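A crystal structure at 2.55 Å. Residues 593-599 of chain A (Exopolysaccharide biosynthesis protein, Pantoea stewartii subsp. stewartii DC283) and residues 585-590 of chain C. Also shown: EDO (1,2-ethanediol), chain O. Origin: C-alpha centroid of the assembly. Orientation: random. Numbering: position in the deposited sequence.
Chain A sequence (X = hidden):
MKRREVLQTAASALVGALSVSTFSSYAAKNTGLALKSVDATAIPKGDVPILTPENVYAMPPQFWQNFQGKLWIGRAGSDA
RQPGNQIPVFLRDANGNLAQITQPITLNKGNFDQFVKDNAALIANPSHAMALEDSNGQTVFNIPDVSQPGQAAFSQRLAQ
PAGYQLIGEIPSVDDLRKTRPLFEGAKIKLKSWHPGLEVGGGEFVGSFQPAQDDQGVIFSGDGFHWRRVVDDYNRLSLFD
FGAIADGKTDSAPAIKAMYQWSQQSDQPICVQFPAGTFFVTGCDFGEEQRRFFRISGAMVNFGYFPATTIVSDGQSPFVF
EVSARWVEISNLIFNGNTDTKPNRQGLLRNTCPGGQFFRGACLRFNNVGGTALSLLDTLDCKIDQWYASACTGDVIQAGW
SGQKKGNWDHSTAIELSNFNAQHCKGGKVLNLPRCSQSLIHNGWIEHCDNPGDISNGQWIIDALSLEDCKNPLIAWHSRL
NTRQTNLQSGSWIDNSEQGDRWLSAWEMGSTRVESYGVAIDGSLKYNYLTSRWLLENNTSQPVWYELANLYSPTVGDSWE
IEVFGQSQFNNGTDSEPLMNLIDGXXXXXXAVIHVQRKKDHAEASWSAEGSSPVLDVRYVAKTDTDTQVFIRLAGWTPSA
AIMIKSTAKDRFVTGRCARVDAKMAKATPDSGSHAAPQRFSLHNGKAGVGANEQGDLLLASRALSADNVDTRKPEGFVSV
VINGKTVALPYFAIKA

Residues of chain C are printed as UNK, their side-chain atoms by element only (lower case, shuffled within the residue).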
# COMPACT_ATOMS: atom_id res chain seq x y z
N ILE A 593 11.47 43.09 -16.30
CA ILE A 593 10.22 43.89 -16.11
C ILE A 593 9.85 43.87 -14.63
O ILE A 593 9.62 42.77 -14.09
CB ILE A 593 9.07 43.34 -16.98
CG1 ILE A 593 9.47 43.21 -18.45
CG2 ILE A 593 7.81 44.19 -16.81
CD1 ILE A 593 8.58 42.29 -19.25
N HIS A 594 9.81 45.05 -14.00
CA HIS A 594 9.35 45.26 -12.60
C HIS A 594 7.88 45.72 -12.63
O HIS A 594 7.57 46.63 -13.41
CB HIS A 594 10.24 46.27 -11.89
CG HIS A 594 11.70 45.96 -11.97
ND1 HIS A 594 12.29 44.98 -11.20
CD2 HIS A 594 12.69 46.51 -12.71
CE1 HIS A 594 13.58 44.93 -11.47
NE2 HIS A 594 13.85 45.86 -12.40
N VAL A 595 7.03 45.08 -11.81
CA VAL A 595 5.60 45.46 -11.61
C VAL A 595 5.34 45.48 -10.10
O VAL A 595 5.78 44.54 -9.41
CB VAL A 595 4.65 44.49 -12.33
CG1 VAL A 595 3.18 44.83 -12.08
CG2 VAL A 595 4.93 44.41 -13.82
N GLN A 596 4.66 46.52 -9.60
CA GLN A 596 4.22 46.62 -8.19
C GLN A 596 2.78 47.12 -8.15
O GLN A 596 2.49 48.14 -8.80
CB GLN A 596 5.13 47.56 -7.39
CG GLN A 596 4.93 47.46 -5.89
CD GLN A 596 5.64 48.55 -5.12
OE1 GLN A 596 5.77 49.68 -5.58
NE2 GLN A 596 6.10 48.22 -3.92
N ARG A 597 1.91 46.42 -7.41
CA ARG A 597 0.56 46.93 -7.04
C ARG A 597 0.76 48.15 -6.13
O ARG A 597 1.33 47.98 -5.04
CB ARG A 597 -0.27 45.86 -6.33
CG ARG A 597 -1.58 46.40 -5.77
CD ARG A 597 -2.46 45.34 -5.14
NE ARG A 597 -3.68 45.93 -4.59
CZ ARG A 597 -4.54 45.30 -3.80
NH1 ARG A 597 -4.33 44.04 -3.43
NH2 ARG A 597 -5.61 45.94 -3.36
N LYS A 598 0.32 49.33 -6.58
CA LYS A 598 0.41 50.60 -5.82
C LYS A 598 -0.83 50.73 -4.93
O LYS A 598 -1.61 49.75 -4.87
CB LYS A 598 0.56 51.78 -6.79
CG LYS A 598 1.70 51.66 -7.79
CD LYS A 598 3.07 51.62 -7.16
CE LYS A 598 4.20 51.57 -8.18
NZ LYS A 598 5.53 51.52 -7.53
N LYS A 599 -0.99 51.87 -4.26
CA LYS A 599 -2.17 52.18 -3.40
C LYS A 599 -3.45 51.92 -4.21
O LYS A 599 -4.35 51.23 -3.69
CB LYS A 599 -2.11 53.63 -2.91
CG LYS A 599 -1.00 53.93 -1.91
CD LYS A 599 -1.15 55.28 -1.25
CE LYS A 599 0.06 55.67 -0.43
NZ LYS A 599 -0.04 57.06 0.06
N UNK C 585 11.14 58.52 -7.97
CA UNK C 585 9.85 57.77 -8.05
C UNK C 585 10.05 56.59 -9.00
O UNK C 585 9.89 56.77 -10.23
c UNK C 585 6.99 60.42 -7.97
n UNK C 585 4.83 61.39 -5.16
c UNK C 585 8.13 59.57 -7.44
c UNK C 585 5.89 61.35 -5.95
c UNK C 585 8.72 58.69 -8.53
n UNK C 585 5.89 60.56 -7.02
n UNK C 585 6.95 62.08 -5.65
N UNK C 586 10.40 55.42 -8.45
CA UNK C 586 10.81 54.22 -9.22
C UNK C 586 9.85 53.06 -8.91
O UNK C 586 9.25 53.06 -7.82
o UNK C 586 12.49 52.96 -11.12
c UNK C 586 13.05 53.41 -10.12
c UNK C 586 12.26 53.83 -8.90
n UNK C 586 14.36 53.55 -10.04
N UNK C 587 9.70 52.14 -9.87
CA UNK C 587 9.03 50.82 -9.70
C UNK C 587 10.09 49.73 -9.88
O UNK C 587 10.87 49.81 -10.85
c UNK C 587 7.19 49.32 -10.60
o UNK C 587 6.92 51.70 -10.37
c UNK C 587 7.86 50.67 -10.68
N UNK C 588 10.11 48.75 -8.97
CA UNK C 588 11.16 47.72 -8.88
C UNK C 588 12.24 48.13 -7.90
O UNK C 588 12.39 49.34 -7.65
N UNK C 589 12.97 47.15 -7.35
CA UNK C 589 14.06 47.39 -6.39
C UNK C 589 14.45 46.12 -5.65
O UNK C 589 13.67 45.15 -5.67
N UNK C 590 15.63 46.15 -5.02
CA UNK C 590 16.17 45.04 -4.18
C UNK C 590 17.43 45.53 -3.45
O UNK C 590 18.01 46.55 -3.88
n UNK C 590 15.74 40.55 -8.31
n UNK C 590 16.66 42.45 -9.18
c UNK C 590 18.12 42.87 -6.75
c UNK C 590 17.40 44.10 -6.24
n UNK C 590 17.20 41.77 -7.04
c UNK C 590 16.50 43.82 -5.05
c UNK C 590 16.54 41.59 -8.18
C1 EDO O . 3.13 55.69 1.69
O1 EDO O . 2.07 56.34 2.36
C2 EDO O . 3.61 56.45 0.50
O2 EDO O . 4.14 57.72 0.82

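Position 585 carries seven side-chain atoms, four carbons and three nitrogens. Three carbons run out from CA to a nitrogen, which leads to a carbon bearing two more nitrogens; this guanidinium pattern identifies arginine. Arg C585 CB, its nearest side-chain atom, is 7.9 Å from Lys A598 NZ, and the side chain adds nothing to the contact.

Position 586 has four side-chain atoms: two carbons in sequence, the second bonded to one oxygen and one nitrogen. A terminal amide one carbon beyond CB is asparagine. Asn C586 OD1 accepts a weak hydrogen bond from the backbone N of position 587 (3.2 Å, with an N-H...O angle of 122°). Its side chain comes no nearer the chain A stretch than 6.6 Å, from Asn C586 OD1 to His A594 CD2.

Position 587 has three side-chain atoms: CB, bearing one oxygen and one carbon. The oxygen is 3.2 Å from Lys A598 NZ and the carbon 3.9 Å from Gln A596 N. One hydroxyl and one methyl on CB mean threonine; a valine would have two carbons there. In Thr C587 chi1 is -61° (m), and the CA-to-CB bond points toward chain A.

Position 588 has no side-chain atoms, so it is glycine. Two observations agree: phi is +94°, a value that by itself favours glycine, and an ideal CB would lie 2.3 Å from His A594 CG, a clash. The bare CA instead packs 3.5 Å from His A594 CB.

Position 589 likewise has nothing beyond its backbone and is glycine, with phi/psi of 164/163. Here an ideal CB would meet nothing of the chain A stretch within 5.5 Å, so this contact does not account for the missing side chain.

Position 590 repeats the four-carbon, three-nitrogen guanidinium pattern and is arginine. The nearest side-chain nitrogen of Arg C590, NH1, is 4.6 Å from His A594 CE1, and its three nitrogens are hydrogen-bonded elsewhere in the structure.

The contact is small, burying 276 Å² over both sides, and the touching segments run 118° apart. Its one hydrogen bond across the stretches goes from Lys A598 NZ to Thr C587 OG1 (3.2 Å). The CA-to-CB bond of Lys A598 points sideways, yet the end of its side chain comes nearer, and NZ also donates to Gln A596 OE1 at 2.7 Å, which ties the ammonium to Gln A596, on the strand just before it. Around this polar link the fit is by packing: Thr C587 CG2 lies 4.2 Å from Gln A596 CB, while His A594 CB sits 3.7 Å from Thr C587 O and against the side-chain-free surface of Gly C588.

Chain C, residues 585-590: RNTGGR
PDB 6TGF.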